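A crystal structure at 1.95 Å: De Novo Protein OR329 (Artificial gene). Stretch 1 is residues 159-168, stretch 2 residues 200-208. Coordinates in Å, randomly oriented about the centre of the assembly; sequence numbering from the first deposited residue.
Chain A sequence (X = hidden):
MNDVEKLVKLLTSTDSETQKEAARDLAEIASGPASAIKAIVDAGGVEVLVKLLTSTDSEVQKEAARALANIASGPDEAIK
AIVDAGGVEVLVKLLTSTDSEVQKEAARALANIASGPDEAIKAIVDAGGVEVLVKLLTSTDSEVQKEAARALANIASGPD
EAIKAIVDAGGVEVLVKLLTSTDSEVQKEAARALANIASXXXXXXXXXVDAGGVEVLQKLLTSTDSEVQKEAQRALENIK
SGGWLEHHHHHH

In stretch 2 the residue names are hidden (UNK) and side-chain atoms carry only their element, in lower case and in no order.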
# COMPACT_ATOMS: atom_id res chain seq x y z
N PRO A 159 3.05 0.38 3.52
CA PRO A 159 2.56 1.65 4.08
C PRO A 159 3.59 2.40 4.92
O PRO A 159 4.65 1.87 5.25
CB PRO A 159 1.34 1.21 4.89
CG PRO A 159 1.71 -0.16 5.33
CD PRO A 159 2.34 -0.76 4.10
N ASP A 160 3.25 3.63 5.26
CA ASP A 160 4.10 4.49 6.07
C ASP A 160 4.54 3.81 7.36
O ASP A 160 5.71 3.86 7.74
CB ASP A 160 3.36 5.79 6.42
CG ASP A 160 4.24 6.79 7.13
OD1 ASP A 160 5.03 7.48 6.45
OD2 ASP A 160 4.16 6.89 8.38
N GLU A 161 3.59 3.18 8.04
CA GLU A 161 3.85 2.50 9.31
C GLU A 161 4.97 1.47 9.23
O GLU A 161 5.75 1.31 10.17
CB GLU A 161 2.58 1.79 9.80
CG GLU A 161 1.41 2.71 10.17
CD GLU A 161 0.85 3.48 8.99
OE1 GLU A 161 0.68 2.87 7.91
OE2 GLU A 161 0.57 4.69 9.15
N ALA A 162 5.04 0.76 8.11
CA ALA A 162 6.06 -0.27 7.89
C ALA A 162 7.46 0.36 7.81
O ALA A 162 8.41 -0.15 8.39
CB ALA A 162 5.75 -1.06 6.61
N ILE A 163 7.58 1.45 7.07
CA ILE A 163 8.87 2.13 6.93
C ILE A 163 9.28 2.73 8.28
O ILE A 163 10.45 2.67 8.67
CB ILE A 163 8.80 3.23 5.84
CG1 ILE A 163 8.62 2.58 4.46
CG2 ILE A 163 10.05 4.10 5.89
CD1 ILE A 163 8.47 3.57 3.31
N LYS A 164 8.32 3.31 8.98
CA LYS A 164 8.58 3.90 10.28
C LYS A 164 9.13 2.82 11.22
O LYS A 164 10.02 3.09 12.02
CB LYS A 164 7.30 4.48 10.86
CG LYS A 164 7.44 5.11 12.24
CD LYS A 164 6.09 5.61 12.73
CE LYS A 164 6.20 6.53 13.94
NZ LYS A 164 6.48 5.81 15.22
N ALA A 165 8.60 1.61 11.10
CA ALA A 165 9.05 0.49 11.94
C ALA A 165 10.52 0.17 11.67
O ALA A 165 11.28 -0.12 12.60
CB ALA A 165 8.17 -0.74 11.68
N ILE A 166 10.92 0.23 10.40
CA ILE A 166 12.30 -0.04 10.03
C ILE A 166 13.20 1.04 10.61
O ILE A 166 14.27 0.77 11.13
CB ILE A 166 12.48 -0.07 8.50
CG1 ILE A 166 11.67 -1.22 7.90
CG2 ILE A 166 13.97 -0.23 8.15
CD1 ILE A 166 11.72 -1.29 6.37
N VAL A 167 12.75 2.29 10.50
CA VAL A 167 13.51 3.42 11.01
C VAL A 167 13.64 3.36 12.53
O VAL A 167 14.74 3.54 13.06
CB VAL A 167 12.83 4.76 10.60
CG1 VAL A 167 13.58 5.93 11.23
CG2 VAL A 167 12.83 4.89 9.08
N ASP A 168 12.53 3.10 13.22
CA ASP A 168 12.55 3.04 14.68
C ASP A 168 13.43 1.92 15.20
O ASP A 168 13.99 2.01 16.28
CB ASP A 168 11.13 2.87 15.24
CG ASP A 168 10.24 4.07 14.94
OD1 ASP A 168 10.76 5.12 14.53
OD2 ASP A 168 9.01 3.95 15.13
N UNK A 200 9.32 6.91 1.41
CA UNK A 200 8.41 7.05 2.53
C UNK A 200 8.33 8.45 3.10
O UNK A 200 8.50 9.44 2.38
N UNK A 201 8.08 8.57 4.41
CA UNK A 201 7.98 9.87 5.08
C UNK A 201 9.30 10.60 5.14
O UNK A 201 10.37 9.99 5.09
c UNK A 201 7.45 9.50 6.46
c UNK A 201 8.01 7.47 5.39
c UNK A 201 8.16 8.20 6.72
N UNK A 202 9.23 11.92 5.26
CA UNK A 202 10.43 12.74 5.35
C UNK A 202 11.30 12.30 6.52
O UNK A 202 12.52 12.43 6.48
c UNK A 202 10.05 14.23 5.52
c UNK A 202 11.30 15.11 5.50
o UNK A 202 9.18 14.61 4.45
N UNK A 203 10.68 11.77 7.58
CA UNK A 203 11.44 11.33 8.74
C UNK A 203 12.38 10.18 8.37
O UNK A 203 13.44 10.02 8.97
c UNK A 203 10.50 10.87 9.86
o UNK A 203 9.68 9.80 9.42
N UNK A 204 11.99 9.38 7.38
CA UNK A 204 12.81 8.27 6.93
C UNK A 204 14.00 8.82 6.14
O UNK A 204 15.10 8.29 6.22
c UNK A 204 11.99 7.32 6.07
N UNK A 205 13.76 9.89 5.39
CA UNK A 205 14.83 10.52 4.60
C UNK A 205 15.87 11.06 5.58
O UNK A 205 17.07 10.91 5.38
c UNK A 205 13.75 10.17 1.79
c UNK A 205 15.45 12.38 3.01
c UNK A 205 14.30 11.70 3.75
c UNK A 205 13.24 11.20 2.76
N UNK A 206 15.38 11.70 6.64
CA UNK A 206 16.25 12.25 7.66
C UNK A 206 17.16 11.16 8.26
O UNK A 206 18.35 11.38 8.49
c UNK A 206 16.71 13.61 12.24
n UNK A 206 16.94 12.75 13.42
c UNK A 206 16.38 12.76 11.01
c UNK A 206 15.37 12.90 8.74
c UNK A 206 16.12 13.65 9.82
N UNK A 207 16.59 9.98 8.50
CA UNK A 207 17.37 8.87 9.05
C UNK A 207 18.48 8.47 8.07
O UNK A 207 19.62 8.22 8.46
c UNK A 207 16.45 7.68 9.33
N UNK A 208 18.13 8.41 6.79
CA UNK A 208 19.11 8.06 5.76
C UNK A 208 20.23 9.09 5.74
O UNK A 208 21.41 8.74 5.69
c UNK A 208 17.46 6.84 4.31
c UNK A 208 18.45 8.00 4.36
c UNK A 208 16.70 6.74 3.02
c UNK A 208 19.53 7.86 3.28

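Position 200 carries no side-chain atoms, and its CA lies 3.6 Å from CD1 of Ile-163. An ideal CB here would point toward stretch 1 and come within 2.6 Å of that same Ile-163 CD1, a clash, so the tip of the isoleucine occupies the space that a side chain would need. The residue is Gly-200, with phi/psi of -93/-149°.

At position 201 three carbons close a ring onto the backbone N, which identifies a proline. Its CB approaches OD1 of Asp-160 to 3.2 Å, a close contact of a carboxylate oxygen with a carbon. On another part of the ring, the carbon bonded to N lies 4.0 Å from CG2 of Ile-163. Pro-201 holds the N-cap position, and its carbonyl O accepts from the backbone N of residue 204 at 2.9 Å, starting the helix that follows.

Position 202 has one carbon bearing one oxygen and one carbon, a beta-branched hydroxyl side chain that lies out of reach of stretch 1. This is Thr-202, in the m rotamer; its OG1 is hydrogen-bonded elsewhere in the structure.

Position 203 shows one carbon followed by one oxygen. Although its CA-to-CB bond points toward stretch 1, the side chain stops short of contact. It is Ser-203, with chi1 in the p well, exposed and making no direct contact.

A single carbon marks position 204, and it points toward the neighbouring helix. This CB is 3.8 Å from CG2 of Ile-163 and 4.0 Å from CG2 of Val-167, so one methyl group touches residues one helical turn apart. The residue is Ala-204.

Position 205 has four carbons, forked at the first, with one arm two carbons long: the pattern of isoleucine. Ile-205 is buried but directed away from stretch 1, with both chi angles near -61°.

Four carbons in a row ending in nitrogen define position 206 as a lysine. Lys-206 is exposed and does not reach stretch 1.

Position 207 again has one carbon, pointing toward stretch 1 and lying 3.9 Å from CG1 of Val-167. It is Ala-207, which continues the contact beyond Ala-204.

Position 208 repeats the forked four-carbon pattern with one two-carbon arm. This is Ile-208, buried but out of reach of stretch 1.

The two helices run in broadly the same direction, at 27° to each other, with their axes approaching to 9.9 Å. No hydrogen bond or salt bridge joins the stretches; the salt bridge from NZ of Lys-164 to OD2 of Asp-168, at 3.1 Å, stays within stretch 1. Contact instead relies on shape. Ile-163 reaches the bare CA of Gly-200 and packs against Pro-201 and Ala-204, while Val-167 packs against the small side chains of Ala-204 and Ala-207. Together the stretches bury 279 Å², a modest, largely apolar interface with the carboxylate of Asp-160 at one end.

Stretch 2 (200-208) GPTSAIKAI
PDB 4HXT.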